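Local coordinates for glutathione S-transferase, N-terminal domain protein (Pseudomonas putida, PDB 4NAX) that binds oxidized glutathione disulfide, one molecule per subunit, and is probably a transferase of the glutathione S-transferase superfamily, at residues Y24-T28 with L227-G231; N30-V34 with S90-L94; S35-E40 with R220-G226; W118-Q122 with I180-I185. All coordinates share one frame. Numbering follows the deposited sequence.

Overall arrangement
Three of the contacts involve the strand 21-25 and helix 31-41 unit of the thioredoxin-like domain, and they mesh directly. Interactions 2 and 3 share helix 31-41 and have centres about 12 Å apart. Interaction 1 lies about 11 Å from each of them, centre to centre, with Ser35 and Glu39 meeting Ile229. Interaction 4 belongs to the helical C-terminal part, about 10 Å from interaction 2 between centres, and touches it where Lys33 CE lies 3.4 Å from Ala184 O. Interactions 1 and 2 both reach the glutathione disulfide: Thr28 approaches one sulfur, SG5, while Asn30 and Ser90 each hydrogen-bond to one of its carboxylates. Interactions 2 and 4 also touch the second subunit.

Interaction 1: Y24-T28 with L227-G231; sequences YSLPT and LKIPG. With GDS (oxidized glutathione disulfide), chain C.
Pro27 lays its ring over Pro230 and the backbone leading up to it, with Pro27 CG 3.3 Å from Pro230 O and Pro27 CD 4.0 Å from Pro230 CD. The segments run in opposite directions, with Leu26 CA 5.7 Å from Pro230 CA and Pro27 CA 5.7 Å from Ile229 CA, yet no direct hydrogen bond joins them. Strand 21-25 ends at Ser25, and an extended loop follows. The peptide before Pro230 is cis, and the Pro230 ring fits against the strand end: CG is 3.3 Å from Ser25 O and CD 3.6 Å from Leu26 N. Pro27 CB rests 3.6 Å from Leu227 O. Polar linkage comes through one water, 2.7 Å from Ser25 OG (chi1 t) and donating to Ile229 O at 2.7 Å. Thr28, chi1 p, bonds from OG1 to Leu26 O at 3.3 Å, accepts the amide of Gly31 as a cap on the following helix, and places OG1 3.3 Å from the ligand sulfur SG5. Ile229 and Pro230 lean on Ala47 of strand 45-49. The loop after helix 221-226 thus packs against the turn between strand 21-25 and helix 31-41 of the thioredoxin-like domain, which borders the glutathione site in this superfamily.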
# COMPACT_ATOMS: atom_id res chain seq x y z
N TYR A 24 17.06 -2.29 8.60
CA TYR A 24 17.11 -1.03 9.35
C TYR A 24 15.68 -0.76 9.80
O TYR A 24 14.82 -0.45 8.98
CB TYR A 24 17.67 0.10 8.49
CG TYR A 24 18.97 -0.28 7.78
CD1 TYR A 24 20.21 -0.18 8.41
CD2 TYR A 24 18.94 -0.79 6.49
CE1 TYR A 24 21.38 -0.55 7.74
CE2 TYR A 24 20.10 -1.14 5.82
CZ TYR A 24 21.32 -1.04 6.46
OH TYR A 24 22.46 -1.39 5.77
N SER A 25 15.41 -0.95 11.09
CA SER A 25 14.04 -1.05 11.53
C SER A 25 13.89 -0.70 13.01
O SER A 25 14.83 -0.24 13.66
CB SER A 25 13.50 -2.46 11.19
OG SER A 25 12.08 -2.55 11.32
N LEU A 26 12.68 -0.92 13.50
CA LEU A 26 12.28 -0.65 14.88
C LEU A 26 11.05 -1.53 15.12
O LEU A 26 10.27 -1.72 14.17
CB LEU A 26 11.95 0.83 15.03
CG LEU A 26 11.72 1.34 16.45
CD1 LEU A 26 13.00 1.27 17.26
CD2 LEU A 26 11.18 2.75 16.37
N PRO A 27 10.84 -2.07 16.35
CA PRO A 27 9.66 -2.93 16.57
C PRO A 27 8.39 -2.07 16.63
O PRO A 27 8.07 -1.46 17.64
CB PRO A 27 9.96 -3.62 17.91
CG PRO A 27 11.42 -3.47 18.11
CD PRO A 27 11.79 -2.16 17.47
N THR A 28 7.75 -1.97 15.49
CA THR A 28 6.54 -1.22 15.23
C THR A 28 5.70 -2.10 14.31
O THR A 28 6.21 -3.07 13.77
CB THR A 28 6.86 0.04 14.44
OG1 THR A 28 7.47 -0.35 13.21
CG2 THR A 28 7.80 0.99 15.17
N LEU A 227 8.36 -9.95 16.39
CA LEU A 227 7.73 -8.83 17.09
C LEU A 227 8.70 -8.01 17.92
O LEU A 227 8.41 -6.86 18.26
CB LEU A 227 6.63 -9.30 18.05
CG LEU A 227 5.31 -9.74 17.39
CD1 LEU A 227 4.40 -10.35 18.45
CD2 LEU A 227 4.62 -8.60 16.66
N LYS A 228 9.85 -8.59 18.28
CA LYS A 228 10.76 -7.99 19.24
C LYS A 228 12.02 -7.40 18.63
O LYS A 228 12.85 -6.85 19.33
CB LYS A 228 11.14 -9.06 20.27
CG LYS A 228 9.92 -9.69 20.92
CD LYS A 228 10.29 -10.73 21.97
CE LYS A 228 9.04 -11.42 22.45
NZ LYS A 228 9.29 -12.30 23.59
N ILE A 229 12.16 -7.53 17.31
CA ILE A 229 13.41 -7.24 16.61
C ILE A 229 13.23 -6.00 15.73
O ILE A 229 12.22 -5.90 15.04
CB ILE A 229 13.80 -8.46 15.74
CG1 ILE A 229 14.13 -9.64 16.67
CG2 ILE A 229 14.94 -8.16 14.79
CD1 ILE A 229 14.34 -10.98 15.98
N PRO A 230 14.20 -5.08 15.73
CA PRO A 230 15.48 -5.10 16.44
C PRO A 230 15.42 -4.56 17.85
O PRO A 230 14.67 -3.62 18.13
CB PRO A 230 16.34 -4.16 15.61
CG PRO A 230 15.36 -3.17 15.07
CD PRO A 230 14.13 -3.97 14.78
N GLY A 231 16.27 -5.11 18.70
CA GLY A 231 16.65 -4.51 19.95
C GLY A 231 17.85 -3.63 19.76
O GLY A 231 18.23 -3.29 18.63
N1 GDS C . 4.60 10.65 11.47
CA1 GDS C . 3.74 9.66 12.11
C1 GDS C . 2.47 10.29 12.63
OE1 GDS C . 1.48 9.55 12.81
OE2 GDS C . 2.43 11.52 12.87
CB1 GDS C . 4.50 8.99 13.26
CG1 GDS C . 3.89 7.67 13.74
CD1 GDS C . 3.98 6.60 12.68
O1 GDS C . 4.86 6.62 11.84
N2 GDS C . 3.03 5.67 12.73
CA2 GDS C . 3.00 4.52 11.84
C2 GDS C . 1.77 4.55 10.98
O2 GDS C . 0.69 4.91 11.42
CB2 GDS C . 3.02 3.23 12.66
SG2 GDS C . 4.55 2.90 13.52
N3 GDS C . 1.91 4.10 9.73
CA3 GDS C . 0.81 4.08 8.78
C3 GDS C . 0.88 2.96 7.77
OE3 GDS C . 0.27 3.15 6.69
OE4 GDS C . 1.47 1.92 8.09
N4 GDS C . 7.79 6.68 11.13
CA4 GDS C . 8.85 7.65 11.27
C4 GDS C . 8.40 9.07 11.04
OE5 GDS C . 9.24 10.01 11.18
OE6 GDS C . 7.19 9.26 10.77
C5 GDS C . 8.04 5.48 10.63
O5 GDS C . 9.15 5.16 10.23
CA5 GDS C . 6.89 4.49 10.59
N5 GDS C . 6.89 3.76 9.33
CB5 GDS C . 7.05 3.53 11.77
SG5 GDS C . 5.83 2.22 11.85
CA6 GDS C . 5.15 2.39 4.95
C6 GDS C . 5.55 0.96 5.09
OE7 GDS C . 6.77 0.70 5.25
OE8 GDS C . 4.65 0.09 5.04
N6 GDS C . 3.97 2.49 4.06
CB6 GDS C . 4.83 2.99 6.32
CG6 GDS C . 6.07 3.03 7.22
CD6 GDS C . 5.84 3.77 8.50
O6 GDS C . 4.76 4.30 8.77
O HOH W 1 11.78 -4.97 12.50

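Interaction 2: N30-V34 with S90-L94; sequences NGVKV and SGAIL. With GDS (oxidized glutathione disulfide), chain C.
Ser90, Val34 and Lys33 form most of this buried meeting of two helical starts, which advance in the same sense: Asn30 CA is 6.1 Å from Ser90 CA, and Val34 CA 6.5 Å from Leu94 CA. Lys33 points toward the other segment, rotamer mttt. Its NZ donates to Ser90 OG at 2.9 Å and to Asn30 OD1 at 2.9 Å, Gln122 also lies close to the ammonium, and Leu94 CD2 packs 3.5 Å from Lys33 O. Val34, chi1 t, sets CG1 3.7 Å from Ile93 CG2 and CG2 4.3 Å from Ser90 CA, an apolar patch behind the polar end. Ser90, chi1 p, opens helix 90-101. Its N donates to ligand OE7 (2.8 Å, 174°) and its OG to ligand OE8 (2.5 Å), so the helix start grips both oxygens of one gamma-glutamyl carboxylate, as in other glutathione transferases. Asn30 ND2 bonds to OE4 of the other half's glycine carboxylate at 2.8 Å, while its OD1 also accepts from Trp188. Lys33 NZ, 3.9 Å from ligand OE8, makes no direct hydrogen bond to it. The Ser90 hydroxyl accepts from the lysine and donates to the ligand, so the ammonium probably helps orient it and balance the carboxylate charge.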
# COMPACT_ATOMS: atom_id res chain seq x y z
N ASN A 30 4.79 -1.83 11.29
CA ASN A 30 5.41 -1.98 9.98
C ASN A 30 6.77 -2.65 10.00
O ASN A 30 7.08 -3.46 9.14
CB ASN A 30 5.46 -0.64 9.26
CG ASN A 30 4.07 -0.13 8.99
OD1 ASN A 30 3.21 -0.88 8.51
ND2 ASN A 30 3.83 1.13 9.29
N GLY A 31 7.61 -2.31 10.98
CA GLY A 31 8.91 -2.94 11.10
C GLY A 31 8.81 -4.43 11.32
O GLY A 31 9.55 -5.21 10.71
N VAL A 32 7.89 -4.84 12.19
CA VAL A 32 7.81 -6.26 12.53
C VAL A 32 7.27 -7.11 11.38
O VAL A 32 7.51 -8.30 11.34
CB VAL A 32 7.03 -6.54 13.83
CG1 VAL A 32 7.63 -5.78 15.00
CG2 VAL A 32 5.55 -6.27 13.67
N LYS A 33 6.59 -6.51 10.40
CA LYS A 33 6.20 -7.29 9.22
C LYS A 33 7.48 -7.93 8.66
O LYS A 33 7.47 -9.09 8.25
CB LYS A 33 5.60 -6.40 8.15
CG LYS A 33 4.28 -5.74 8.47
CD LYS A 33 3.93 -4.77 7.36
CE LYS A 33 2.71 -3.90 7.62
NZ LYS A 33 2.55 -2.89 6.51
N VAL A 34 8.56 -7.14 8.56
CA VAL A 34 9.75 -7.57 7.88
C VAL A 34 10.59 -8.50 8.73
O VAL A 34 11.08 -9.54 8.22
CB VAL A 34 10.54 -6.37 7.35
CG1 VAL A 34 11.85 -6.82 6.73
CG2 VAL A 34 9.70 -5.59 6.35
N SER A 90 7.42 -1.53 3.68
CA SER A 90 7.22 -2.86 4.22
C SER A 90 6.58 -3.82 3.23
O SER A 90 7.03 -4.96 3.07
CB SER A 90 6.43 -2.80 5.51
OG SER A 90 5.10 -2.39 5.30
N GLY A 91 5.52 -3.38 2.56
CA GLY A 91 4.82 -4.26 1.64
C GLY A 91 5.65 -4.64 0.42
O GLY A 91 5.51 -5.76 -0.11
N ALA A 92 6.50 -3.73 -0.05
CA ALA A 92 7.43 -4.04 -1.14
C ALA A 92 8.48 -5.04 -0.68
O ALA A 92 8.83 -5.98 -1.40
CB ALA A 92 8.08 -2.79 -1.72
N ILE A 93 9.02 -4.84 0.52
CA ILE A 93 9.98 -5.76 1.10
C ILE A 93 9.38 -7.15 1.30
O ILE A 93 10.05 -8.14 1.01
CB ILE A 93 10.55 -5.19 2.42
CG1 ILE A 93 11.32 -3.88 2.15
CG2 ILE A 93 11.44 -6.22 3.10
CD1 ILE A 93 11.56 -3.05 3.40
N LEU A 94 8.14 -7.23 1.77
CA LEU A 94 7.50 -8.52 1.90
C LEU A 94 7.43 -9.25 0.57
O LEU A 94 7.72 -10.45 0.48
CB LEU A 94 6.10 -8.40 2.49
CG LEU A 94 6.00 -8.02 3.96
CD1 LEU A 94 4.54 -7.85 4.37
CD2 LEU A 94 6.65 -9.07 4.86
N1 GDS C . 4.60 10.65 11.47
CA1 GDS C . 3.74 9.66 12.11
C1 GDS C . 2.47 10.29 12.63
OE1 GDS C . 1.48 9.55 12.81
OE2 GDS C . 2.43 11.52 12.87
CB1 GDS C . 4.50 8.99 13.26
CG1 GDS C . 3.89 7.67 13.74
CD1 GDS C . 3.98 6.60 12.68
O1 GDS C . 4.86 6.62 11.84
N2 GDS C . 3.03 5.67 12.73
CA2 GDS C . 3.00 4.52 11.84
C2 GDS C . 1.77 4.55 10.98
O2 GDS C . 0.69 4.91 11.42
CB2 GDS C . 3.02 3.23 12.66
SG2 GDS C . 4.55 2.90 13.52
N3 GDS C . 1.91 4.10 9.73
CA3 GDS C . 0.81 4.08 8.78
C3 GDS C . 0.88 2.96 7.77
OE3 GDS C . 0.27 3.15 6.69
OE4 GDS C . 1.47 1.92 8.09
N4 GDS C . 7.79 6.68 11.13
CA4 GDS C . 8.85 7.65 11.27
C4 GDS C . 8.40 9.07 11.04
OE5 GDS C . 9.24 10.01 11.18
OE6 GDS C . 7.19 9.26 10.77
C5 GDS C . 8.04 5.48 10.63
O5 GDS C . 9.15 5.16 10.23
CA5 GDS C . 6.89 4.49 10.59
N5 GDS C . 6.89 3.76 9.33
CB5 GDS C . 7.05 3.53 11.77
SG5 GDS C . 5.83 2.22 11.85
CA6 GDS C . 5.15 2.39 4.95
C6 GDS C . 5.55 0.96 5.09
OE7 GDS C . 6.77 0.70 5.25
OE8 GDS C . 4.65 0.09 5.04
N6 GDS C . 3.97 2.49 4.06
CB6 GDS C . 4.83 2.99 6.32
CG6 GDS C . 6.07 3.03 7.22
CD6 GDS C . 5.84 3.77 8.50
O6 GDS C . 4.76 4.30 8.77

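Interaction 3: S35-E40 with R220-G226. Unlike the reference sequence in segment 220-226: His225 (reference Arg).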
# COMPACT_ATOMS: atom_id res chain seq x y z
N SER A 35 10.77 -8.18 10.01
CA SER A 35 11.47 -9.12 10.89
C SER A 35 10.71 -10.46 11.02
O SER A 35 11.33 -11.53 10.98
CB SER A 35 11.79 -8.50 12.24
OG SER A 35 10.61 -7.90 12.75
N ILE A 36 9.39 -10.42 11.14
CA ILE A 36 8.61 -11.64 11.15
C ILE A 36 8.86 -12.43 9.87
O ILE A 36 9.10 -13.65 9.90
CB ILE A 36 7.11 -11.38 11.36
CG1 ILE A 36 6.86 -10.89 12.78
CG2 ILE A 36 6.31 -12.65 11.09
CD1 ILE A 36 5.47 -10.35 13.00
N MET A 37 8.79 -11.76 8.72
CA MET A 37 9.01 -12.44 7.46
C MET A 37 10.38 -13.13 7.42
O MET A 37 10.47 -14.29 7.01
CB MET A 37 8.88 -11.43 6.32
CG MET A 37 9.12 -12.02 4.94
SD MET A 37 7.87 -13.24 4.51
CE MET A 37 8.32 -13.49 2.79
N LEU A 38 11.42 -12.41 7.81
CA LEU A 38 12.77 -12.96 7.79
C LEU A 38 12.89 -14.17 8.73
O LEU A 38 13.52 -15.18 8.37
CB LEU A 38 13.77 -11.88 8.17
CG LEU A 38 13.95 -10.81 7.08
CD1 LEU A 38 14.56 -9.55 7.65
CD2 LEU A 38 14.77 -11.36 5.92
N GLU A 39 12.26 -14.06 9.90
CA GLU A 39 12.24 -15.20 10.83
C GLU A 39 11.51 -16.40 10.24
O GLU A 39 11.92 -17.55 10.44
CB GLU A 39 11.63 -14.79 12.18
CG GLU A 39 12.43 -13.77 12.96
CD GLU A 39 13.73 -14.31 13.52
OE1 GLU A 39 13.77 -15.49 13.92
OE2 GLU A 39 14.71 -13.54 13.59
N GLU A 40 10.38 -16.16 9.57
CA GLU A 40 9.58 -17.25 8.99
C GLU A 40 10.35 -18.00 7.90
O GLU A 40 10.26 -19.22 7.82
CB GLU A 40 8.29 -16.72 8.36
CG GLU A 40 7.25 -16.21 9.35
CD GLU A 40 6.45 -17.30 10.07
OE1 GLU A 40 6.79 -18.52 10.05
OE2 GLU A 40 5.46 -16.92 10.75
N ARG A 220 2.65 -18.35 16.58
CA ARG A 220 3.75 -18.83 15.74
C ARG A 220 5.10 -18.39 16.31
O ARG A 220 5.29 -17.22 16.64
CB ARG A 220 3.61 -18.31 14.31
CG ARG A 220 2.37 -18.81 13.57
CD ARG A 220 2.32 -18.28 12.16
NE ARG A 220 3.39 -18.78 11.32
CZ ARG A 220 3.37 -19.94 10.67
NH1 ARG A 220 2.32 -20.74 10.74
NH2 ARG A 220 4.39 -20.27 9.90
N PRO A 221 6.08 -19.31 16.42
CA PRO A 221 7.34 -18.90 17.05
C PRO A 221 8.07 -17.78 16.28
O PRO A 221 8.67 -16.89 16.89
CB PRO A 221 8.18 -20.19 17.13
CG PRO A 221 7.32 -21.29 16.66
CD PRO A 221 5.97 -20.77 16.29
N ALA A 222 7.99 -17.80 14.96
CA ALA A 222 8.67 -16.75 14.19
C ALA A 222 8.04 -15.38 14.42
O ALA A 222 8.72 -14.35 14.35
CB ALA A 222 8.64 -17.08 12.71
N VAL A 223 6.73 -15.37 14.64
CA VAL A 223 6.02 -14.13 14.97
C VAL A 223 6.50 -13.59 16.29
O VAL A 223 6.83 -12.41 16.40
CB VAL A 223 4.50 -14.35 14.94
CG1 VAL A 223 3.75 -13.17 15.53
CG2 VAL A 223 4.01 -14.62 13.52
N GLN A 224 6.55 -14.44 17.31
CA GLN A 224 7.02 -13.95 18.62
C GLN A 224 8.44 -13.40 18.56
O GLN A 224 8.72 -12.37 19.16
CB GLN A 224 6.88 -15.03 19.69
CG GLN A 224 5.42 -15.26 20.09
CD GLN A 224 4.75 -14.04 20.70
OE1 GLN A 224 5.35 -13.30 21.49
NE2 GLN A 224 3.50 -13.80 20.32
N HIS A 225 9.32 -14.05 17.80
CA HIS A 225 10.67 -13.48 17.64
C HIS A 225 10.63 -12.16 16.88
O HIS A 225 11.22 -11.17 17.30
CB HIS A 225 11.60 -14.42 16.87
CG HIS A 225 11.94 -15.67 17.62
ND1 HIS A 225 12.45 -15.66 18.89
CD2 HIS A 225 11.88 -16.96 17.25
CE1 HIS A 225 12.69 -16.89 19.28
NE2 HIS A 225 12.33 -17.71 18.30
N GLY A 226 9.95 -12.16 15.74
CA GLY A 226 9.96 -10.98 14.88
C GLY A 226 9.33 -9.75 15.50
O GLY A 226 9.73 -8.63 15.21
O HOH W 2 6.78 -19.69 12.83
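The two helices cross at 138° with axes 7.8 Å apart, close enough for Ile36 CA and Gly226 CA to lie 4.0 Å from each other. Gly226 makes this possible, because a CB there would clash with Ile36 CA. Its carbonyl is taken up by Ser35, whose OG donates to Gly226 O at 2.7 Å, with weaker approaches to Val32 O and Ile229 O. At the other end Glu40 faces Arg220, the N-cap residue. Arg220 NE donates to Glu40 OE2 at 2.8 Å and Arg220 NH2 to Glu40 OE1 at 3.0 Å, a two-pronged salt bridge. OE2 has a further partner in the hydroxyl of Tyr178, whose ring also makes a cation-pi contact with Arg220. A water donates to Glu40 OE1 (3.0 Å) and accepts from Ala222 N (3.1 Å), satisfying an amide in the helix's first turn. Glu39 packs by CB, 3.8 Å from Ala222 CB, and its OE2 is hydrogen-bonded to the hydroxyl of Tyr45. Ile36 CG2 meets Val223 CG2 at 3.9 Å. Ile36 also touches Ile183 and Pro187 of helix 180-193 and, with Val223, Phe217 of helix 208-219, while Met37 packs on helices 90-101 and 180-193.

Interaction 4: W118-Q122 with I180-I185; sequences WLMFQ and IADIAI
Two buried helical segments, 118-122 and 180-185, lie almost parallel, their axes 13° apart in direction and 8.7 Å at closest approach. Leu119 CA and Ala181 CA are only 4.7 Å apart, and one turn on Gln122 CA and Ile185 CA are 5.8 Å apart. Small residues permit this closeness. Ala181 CB fills the dip at the Trp118-Leu119 backbone, 3.8 Å from Trp118 CB and 4.1 Å from Leu119 N. Leu119 (chi1 t, chi2 p) is the reciprocal bump: its branches straddle a shallow hollow, CD1 3.6 Å from Ala184 CB and CD2 4.0 Å from Ile180 CD1. Next along, Gln122 (chi1 t, chi2 m) wedges its CG between Ala184 O (3.4 Å) and Ile185 CG1 (3.6 Å), while Ile185 (mt) sends CD1 back to within 4.1 Å of Trp118 O. No hydrogen bond crosses, so the union rests on shape; Ala184 O is buried without a partner. Trp118 approaches by CB and then leads its indole away, to meet Phe88 of the second subunit edge-to-face. Asp182 OD2 accepts the amide of Ser179 and the Ser179 hydroxyl that of Ala181, resembling the N-capping box here in other glutathione transferases. On one flank Ile180 and Ala184 pack on Leu94 of helix 90-101; Phe121 and Ile185 meet helix 148-168, and Met120 packs on Met120 of the second subunit.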
# COMPACT_ATOMS: atom_id res chain seq x y z
N TRP A 118 -4.84 -8.65 -1.04
CA TRP A 118 -4.98 -8.44 0.38
C TRP A 118 -3.81 -7.67 1.00
O TRP A 118 -4.01 -6.90 1.94
CB TRP A 118 -5.25 -9.76 1.09
CG TRP A 118 -6.64 -10.28 0.80
CD1 TRP A 118 -6.97 -11.42 0.10
CD2 TRP A 118 -7.89 -9.68 1.17
NE1 TRP A 118 -8.33 -11.55 0.03
CE2 TRP A 118 -8.92 -10.49 0.68
CE3 TRP A 118 -8.23 -8.52 1.86
CZ2 TRP A 118 -10.28 -10.20 0.90
CZ3 TRP A 118 -9.56 -8.24 2.09
CH2 TRP A 118 -10.57 -9.07 1.60
N LEU A 119 -2.62 -7.84 0.44
CA LEU A 119 -1.48 -7.02 0.82
C LEU A 119 -1.73 -5.53 0.55
O LEU A 119 -1.44 -4.67 1.39
CB LEU A 119 -0.22 -7.51 0.11
CG LEU A 119 1.05 -6.72 0.40
CD1 LEU A 119 1.44 -6.77 1.87
CD2 LEU A 119 2.19 -7.22 -0.49
N MET A 120 -2.29 -5.23 -0.62
CA MET A 120 -2.60 -3.84 -0.98
C MET A 120 -3.72 -3.26 -0.09
O MET A 120 -3.66 -2.10 0.31
CB MET A 120 -3.02 -3.78 -2.44
CG MET A 120 -1.88 -4.03 -3.42
SD MET A 120 -0.66 -2.71 -3.36
CE MET A 120 0.52 -3.40 -4.53
N PHE A 121 -4.71 -4.08 0.23
CA PHE A 121 -5.77 -3.71 1.16
C PHE A 121 -5.15 -3.30 2.51
O PHE A 121 -5.54 -2.30 3.13
CB PHE A 121 -6.75 -4.88 1.30
CG PHE A 121 -7.70 -4.79 2.47
CD1 PHE A 121 -8.90 -4.12 2.36
CD2 PHE A 121 -7.40 -5.42 3.65
CE1 PHE A 121 -9.78 -4.08 3.42
CE2 PHE A 121 -8.27 -5.37 4.72
CZ PHE A 121 -9.46 -4.69 4.61
N GLN A 122 -4.16 -4.08 2.95
CA GLN A 122 -3.46 -3.74 4.18
C GLN A 122 -2.74 -2.41 4.06
O GLN A 122 -2.85 -1.52 4.92
CB GLN A 122 -2.49 -4.86 4.57
CG GLN A 122 -1.85 -4.67 5.94
CD GLN A 122 -0.74 -3.63 5.94
OE1 GLN A 122 0.18 -3.70 5.14
NE2 GLN A 122 -0.79 -2.69 6.87
N ILE A 180 2.38 -13.59 3.05
CA ILE A 180 2.73 -12.21 3.34
C ILE A 180 1.52 -11.31 3.63
O ILE A 180 1.69 -10.27 4.29
CB ILE A 180 3.62 -11.58 2.24
CG1 ILE A 180 2.95 -11.58 0.86
CG2 ILE A 180 4.98 -12.27 2.23
CD1 ILE A 180 3.80 -10.89 -0.21
N ALA A 181 0.33 -11.64 3.12
CA ALA A 181 -0.85 -10.83 3.47
C ALA A 181 -1.15 -10.94 4.97
O ALA A 181 -1.53 -9.94 5.61
CB ALA A 181 -2.07 -11.24 2.66
N ASP A 182 -1.04 -12.13 5.54
CA ASP A 182 -1.25 -12.30 6.99
C ASP A 182 -0.20 -11.56 7.78
O ASP A 182 -0.50 -10.90 8.78
CB ASP A 182 -1.26 -13.77 7.37
CG ASP A 182 -2.23 -14.57 6.53
OD1 ASP A 182 -3.44 -14.32 6.61
OD2 ASP A 182 -1.77 -15.42 5.76
N ILE A 183 1.05 -11.68 7.34
CA ILE A 183 2.16 -11.03 8.01
C ILE A 183 2.00 -9.50 7.98
O ILE A 183 2.35 -8.81 8.94
CB ILE A 183 3.50 -11.50 7.41
CG1 ILE A 183 3.69 -12.99 7.73
CG2 ILE A 183 4.67 -10.67 7.93
CD1 ILE A 183 4.83 -13.64 6.97
N ALA A 184 1.43 -8.97 6.91
CA ALA A 184 1.20 -7.53 6.83
C ALA A 184 0.06 -7.06 7.74
O ALA A 184 0.13 -5.98 8.31
CB ALA A 184 0.89 -7.13 5.39
N ILE A 185 -1.00 -7.86 7.84
CA ILE A 185 -2.22 -7.44 8.51
C ILE A 185 -2.21 -7.63 10.03
O ILE A 185 -2.56 -6.71 10.78
CB ILE A 185 -3.43 -8.19 7.89
CG1 ILE A 185 -3.70 -7.68 6.48
CG2 ILE A 185 -4.66 -8.08 8.78
CD1 ILE A 185 -4.61 -8.56 5.66